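Local coordinates for 4-aminobutyrate transaminase (PDB 6WOP), which probably transfers the amino group of 4-aminobutyrate to 2-oxoglutarate, using pyridoxal 5'-phosphate as cofactor, at residues Thr134-Ala148 and Phe160-Tyr172. Sequence-based numbering, arbitrary orientation.
Sequences TFGNGFHGRSFMTMA and FGVMPAGVFHARY
Thr134 and His169 sit side by side where two parallel strands pair, with Thr134 OG1 3.1 Å from His169 CD2. Both send polar groups toward helix 144-149, where Met149 O takes hydrogen bonds from this threonine and histidine; ND1 of the same ring hydrogen-bonds Asp195 of a neighbouring subunit, so imidazole, with a nitrogen on each side, suits the place. The strands are joined by Thr134 N to Phe168 O, Ala170 N to Thr134 O (2.8 Å) and Gly136 N to Ala170 O. On the other face of the sheet Phe135 CE2 lies 3.7 Å from the small Ala170 CB, and Tyr172, its CG anti to the backbone N (chi1 -160°), turns its ring edge to the face of Phe135 in a T-shaped pair. Where helix 144-149 meets 160-172, the single methyl of Ala148 lets Met163 CB come within 3.8 Å of Ala148 CB. The unbranched chain of Met145 bends at chi2 (45°), curling SD to 3.6 Å from Val167 CG2 and near Pro164 CG, while Met147 SD lies 3.6 Å from Phe160 CD2 and meets that ring obliquely. Strand 131-135, helix 144-149 and strand 167-170 form a beta-alpha-beta unit; strand 201-206 flanks 131-135, and helix 181-194 packs on Ala170.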
loop_
_atom_site.group_PDB
_atom_site.type_symbol
_atom_site.label_atom_id
_atom_site.label_comp_id
_atom_site.label_asym_id
_atom_site.label_seq_id
_atom_site.Cartn_x
_atom_site.Cartn_y
_atom_site.Cartn_z
ATOM N N THR A 134 -7.499 -6.509 13.118
ATOM C CA THR A 134 -7.216 -6.366 14.534
ATOM C C THR A 134 -8.335 -5.514 15.136
ATOM O O THR A 134 -9.362 -5.242 14.494
ATOM C CB THR A 134 -5.847 -5.713 14.800
ATOM O OG1 THR A 134 -5.817 -4.467 14.109
ATOM C CG2 THR A 134 -4.683 -6.515 14.176
ATOM N N PHE A 135 -8.158 -5.086 16.401
ATOM C CA PHE A 135 -9.232 -4.416 17.120
ATOM C C PHE A 135 -8.764 -3.069 17.663
ATOM O O PHE A 135 -7.606 -2.881 18.020
ATOM C CB PHE A 135 -9.745 -5.320 18.270
ATOM C CG PHE A 135 -10.470 -6.505 17.766
ATOM C CD1 PHE A 135 -9.778 -7.659 17.351
ATOM C CD2 PHE A 135 -11.823 -6.475 17.645
ATOM C CE1 PHE A 135 -10.481 -8.775 16.829
ATOM C CE2 PHE A 135 -12.526 -7.569 17.137
ATOM C CZ PHE A 135 -11.851 -8.706 16.715
ATOM N N GLY A 136 -9.701 -2.140 17.753
ATOM C CA GLY A 136 -9.377 -0.849 18.298
ATOM C C GLY A 136 -8.843 -1.045 19.702
ATOM O O GLY A 136 -9.328 -1.902 20.449
ATOM N N ASN A 137 -7.834 -0.250 20.045
ATOM C CA ASN A 137 -7.111 -0.291 21.320
ATOM C C ASN A 137 -6.217 -1.513 21.431
ATOM O O ASN A 137 -5.519 -1.661 22.469
ATOM C CB ASN A 137 -8.059 -0.206 22.516
ATOM C CG ASN A 137 -9.000 0.962 22.390
ATOM O OD1 ASN A 137 -8.524 2.105 22.319
ATOM N ND2 ASN A 137 -10.339 0.712 22.399
ATOM N N GLY A 138 -6.168 -2.388 20.421
ATOM C CA GLY A 138 -5.229 -3.490 20.461
ATOM C C GLY A 138 -3.813 -2.943 20.384
ATOM O O GLY A 138 -3.571 -1.873 19.805
ATOM N N PHE A 139 -2.852 -3.632 21.025
ATOM C CA PHE A 139 -1.476 -3.160 20.895
ATOM C C PHE A 139 -0.592 -4.329 20.511
ATOM O O PHE A 139 -0.574 -5.336 21.224
ATOM C CB PHE A 139 -0.927 -2.506 22.167
ATOM C CG PHE A 139 0.480 -1.980 21.962
ATOM C CD1 PHE A 139 1.581 -2.831 22.146
ATOM C CD2 PHE A 139 0.707 -0.673 21.564
ATOM C CE1 PHE A 139 2.877 -2.385 21.913
ATOM C CE2 PHE A 139 2.021 -0.220 21.361
ATOM C CZ PHE A 139 3.091 -1.085 21.502
ATOM N N HIS A 140 0.183 -4.183 19.416
ATOM C CA HIS A 140 0.880 -5.325 18.828
ATOM C C HIS A 140 2.336 -5.072 18.493
ATOM O O HIS A 140 3.029 -6.028 18.142
ATOM C CB HIS A 140 0.121 -5.785 17.535
ATOM C CG HIS A 140 -1.285 -6.217 17.820
ATOM N ND1 HIS A 140 -1.577 -7.262 18.684
ATOM C CD2 HIS A 140 -2.489 -5.673 17.452
ATOM C CE1 HIS A 140 -2.900 -7.375 18.780
ATOM N NE2 HIS A 140 -3.478 -6.426 18.040
ATOM N N GLY A 141 2.825 -3.835 18.593
ATOM C CA GLY A 141 4.254 -3.593 18.395
ATOM C C GLY A 141 4.492 -2.297 17.637
ATOM O O GLY A 141 3.535 -1.617 17.244
ATOM N N ARG A 142 5.767 -1.968 17.384
ATOM C CA ARG A 142 6.131 -0.666 16.868
ATOM C C ARG A 142 6.785 -0.736 15.490
ATOM O O ARG A 142 7.376 0.250 15.053
ATOM C CB ARG A 142 7.062 0.001 17.880
ATOM C CG ARG A 142 6.363 0.391 19.171
ATOM C CD ARG A 142 7.453 1.047 20.118
ATOM N NE ARG A 142 6.900 1.525 21.391
ATOM C CZ ARG A 142 6.449 2.773 21.550
ATOM N NH1 ARG A 142 6.438 3.636 20.492
ATOM N NH2 ARG A 142 6.011 3.158 22.759
ATOM N N SER A 143 6.733 -1.882 14.810
ATOM C CA SER A 143 7.140 -2.040 13.421
ATOM C C SER A 143 6.075 -1.336 12.550
ATOM O O SER A 143 5.011 -0.919 13.037
ATOM C CB SER A 143 7.292 -3.542 13.087
ATOM O OG SER A 143 5.996 -4.089 12.816
ATOM N N PHE A 144 6.350 -1.158 11.252
ATOM C CA PHE A 144 5.299 -0.570 10.421
ATOM C C PHE A 144 4.108 -1.501 10.374
ATOM O O PHE A 144 2.975 -1.064 10.609
ATOM C CB PHE A 144 5.847 -0.273 9.036
ATOM C CG PHE A 144 6.545 1.024 8.988
ATOM C CD1 PHE A 144 5.804 2.180 8.831
ATOM C CD2 PHE A 144 7.941 1.103 9.175
ATOM C CE1 PHE A 144 6.450 3.446 8.837
ATOM C CE2 PHE A 144 8.574 2.312 9.163
ATOM C CZ PHE A 144 7.831 3.508 8.978
ATOM N N MET A 145 4.334 -2.825 10.220
ATOM C CA MET A 145 3.134 -3.660 10.186
ATOM C C MET A 145 2.453 -3.736 11.556
ATOM O O MET A 145 1.209 -3.725 11.631
ATOM C CB MET A 145 3.454 -5.070 9.697
ATOM C CG MET A 145 2.246 -6.007 9.600
ATOM S SD MET A 145 0.774 -5.199 8.793
ATOM C CE MET A 145 0.651 -5.941 7.212
ATOM N N THR A 146 3.228 -3.921 12.664
ATOM C CA THR A 146 2.537 -4.011 13.941
ATOM C C THR A 146 1.997 -2.653 14.402
ATOM O O THR A 146 1.038 -2.619 15.180
ATOM C CB THR A 146 3.452 -4.702 15.017
ATOM O OG1 THR A 146 4.727 -4.038 15.119
ATOM C CG2 THR A 146 3.761 -6.151 14.548
ATOM N N MET A 147 2.559 -1.538 13.932
ATOM C CA MET A 147 1.923 -0.255 14.242
ATOM C C MET A 147 0.571 -0.153 13.550
ATOM O O MET A 147 -0.375 0.410 14.109
ATOM C CB MET A 147 2.785 0.936 13.739
ATOM C CG MET A 147 3.854 1.321 14.664
ATOM S SD MET A 147 4.594 2.904 13.982
ATOM C CE MET A 147 5.641 2.340 12.655
ATOM N N ALA A 148 0.495 -0.602 12.300
ATOM C CA ALA A 148 -0.793 -0.580 11.596
ATOM C C ALA A 148 -1.798 -1.460 12.324
ATOM O O ALA A 148 -2.959 -1.108 12.468
ATOM C CB ALA A 148 -0.610 -1.080 10.140
ATOM N N PHE A 160 4.438 8.796 11.762
ATOM C CA PHE A 160 5.175 7.970 10.794
ATOM C C PHE A 160 4.421 7.713 9.480
ATOM O O PHE A 160 4.888 6.905 8.656
ATOM C CB PHE A 160 5.620 6.636 11.427
ATOM C CG PHE A 160 6.384 6.838 12.723
ATOM C CD1 PHE A 160 7.510 7.631 12.744
ATOM C CD2 PHE A 160 5.905 6.307 13.914
ATOM C CE1 PHE A 160 8.210 7.867 13.977
ATOM C CE2 PHE A 160 6.561 6.523 15.117
ATOM C CZ PHE A 160 7.714 7.292 15.152
ATOM N N GLY A 161 3.399 8.509 9.166
ATOM C CA GLY A 161 2.941 8.503 7.761
ATOM C C GLY A 161 2.166 7.248 7.381
ATOM O O GLY A 161 1.518 6.593 8.204
ATOM N N VAL A 162 2.211 6.901 6.096
ATOM C CA VAL A 162 1.277 5.903 5.587
ATOM C C VAL A 162 1.589 4.526 6.154
ATOM O O VAL A 162 2.753 4.163 6.364
ATOM C CB VAL A 162 1.306 5.909 4.041
ATOM C CG1 VAL A 162 2.675 5.704 3.506
ATOM C CG2 VAL A 162 0.378 4.799 3.461
ATOM N N MET A 163 0.541 3.736 6.394
ATOM C CA MET A 163 0.682 2.420 7.022
ATOM C C MET A 163 0.404 1.390 5.936
ATOM O O MET A 163 -0.298 1.699 4.964
ATOM C CB MET A 163 -0.317 2.206 8.176
ATOM C CG MET A 163 -0.094 3.128 9.397
ATOM S SD MET A 163 1.434 2.480 10.185
ATOM C CE MET A 163 2.508 3.937 10.273
ATOM N N PRO A 164 0.916 0.161 6.064
ATOM C CA PRO A 164 0.664 -0.829 5.006
ATOM C C PRO A 164 -0.810 -1.150 4.794
ATOM O O PRO A 164 -1.624 -1.193 5.719
ATOM C CB PRO A 164 1.457 -2.068 5.462
ATOM C CG PRO A 164 1.856 -1.794 6.871
ATOM C CD PRO A 164 1.902 -0.330 7.067
ATOM N N ALA A 165 -1.133 -1.422 3.540
ATOM C CA ALA A 165 -2.487 -1.746 3.131
ATOM C C ALA A 165 -2.955 -3.072 3.722
ATOM O O ALA A 165 -2.145 -3.950 4.042
ATOM C CB ALA A 165 -2.552 -1.844 1.607
ATOM N N GLY A 166 -4.291 -3.245 3.761
ATOM C CA GLY A 166 -4.904 -4.525 4.121
ATOM C C GLY A 166 -5.010 -4.785 5.619
ATOM O O GLY A 166 -5.161 -5.937 6.038
ATOM N N VAL A 167 -4.910 -3.748 6.446
ATOM C CA VAL A 167 -5.096 -3.882 7.896
ATOM C C VAL A 167 -6.301 -3.060 8.310
ATOM O O VAL A 167 -6.352 -1.857 8.010
ATOM C CB VAL A 167 -3.847 -3.395 8.641
ATOM C CG1 VAL A 167 -4.022 -3.514 10.220
ATOM C CG2 VAL A 167 -2.647 -4.213 8.134
ATOM N N PHE A 168 -7.248 -3.673 9.050
ATOM C CA PHE A 168 -8.448 -2.936 9.429
ATOM C C PHE A 168 -8.780 -3.206 10.884
ATOM O O PHE A 168 -8.510 -4.291 11.382
ATOM C CB PHE A 168 -9.645 -3.354 8.475
ATOM C CG PHE A 168 -9.342 -2.997 7.032
ATOM C CD1 PHE A 168 -9.403 -1.653 6.613
ATOM C CD2 PHE A 168 -8.932 -3.973 6.138
ATOM C CE1 PHE A 168 -9.047 -1.313 5.258
ATOM C CE2 PHE A 168 -8.587 -3.648 4.833
ATOM C CZ PHE A 168 -8.648 -2.321 4.402
ATOM N N HIS A 169 -9.459 -2.256 11.541
ATOM C CA HIS A 169 -9.799 -2.406 12.961
ATOM C C HIS A 169 -11.288 -2.582 13.203
ATOM O O HIS A 169 -12.108 -1.720 12.813
ATOM C CB HIS A 169 -9.305 -1.192 13.728
ATOM C CG HIS A 169 -7.811 -1.083 13.727
ATOM N ND1 HIS A 169 -7.124 -0.398 12.746
ATOM C CD2 HIS A 169 -6.871 -1.610 14.555
ATOM C CE1 HIS A 169 -5.816 -0.487 12.974
ATOM N NE2 HIS A 169 -5.636 -1.224 14.062
ATOM N N ALA A 170 -11.633 -3.643 13.931
ATOM C CA ALA A 170 -12.998 -3.834 14.437
ATOM C C ALA A 170 -13.108 -3.353 15.894
ATOM O O ALA A 170 -12.098 -2.975 16.514
ATOM C CB ALA A 170 -13.384 -5.315 14.313
ATOM N N ARG A 171 -14.319 -3.423 16.439
ATOM C CA ARG A 171 -14.549 -3.066 17.815
ATOM C C ARG A 171 -14.370 -4.263 18.729
ATOM O O ARG A 171 -15.012 -5.252 18.555
ATOM C CB ARG A 171 -15.989 -2.592 18.067
ATOM C CG ARG A 171 -16.601 -1.736 17.016
ATOM C CD ARG A 171 -16.015 -0.373 16.968
ATOM N NE ARG A 171 -14.633 -0.232 16.523
ATOM C CZ ARG A 171 -14.193 -0.235 15.272
ATOM N NH1 ARG A 171 -15.003 -0.448 14.247
ATOM N NH2 ARG A 171 -12.929 -0.086 15.060
ATOM N N TYR A 172 -13.489 -4.138 19.695
ATOM C CA TYR A 172 -13.361 -5.148 20.723
ATOM C C TYR A 172 -14.581 -5.125 21.644
ATOM O O TYR A 172 -15.060 -4.046 22.016
ATOM C CB TYR A 172 -12.094 -4.859 21.526
ATOM C CG TYR A 172 -11.543 -6.028 22.313
ATOM C CD1 TYR A 172 -10.648 -6.889 21.744
ATOM C CD2 TYR A 172 -11.944 -6.259 23.652
ATOM C CE1 TYR A 172 -10.099 -7.902 22.454
ATOM C CE2 TYR A 172 -11.407 -7.300 24.355
ATOM C CZ TYR A 172 -10.478 -8.108 23.757
ATOM O OH TYR A 172 -9.897 -9.137 24.496
HETATM O O HOH W 1 -12.215 -1.599 20.126
#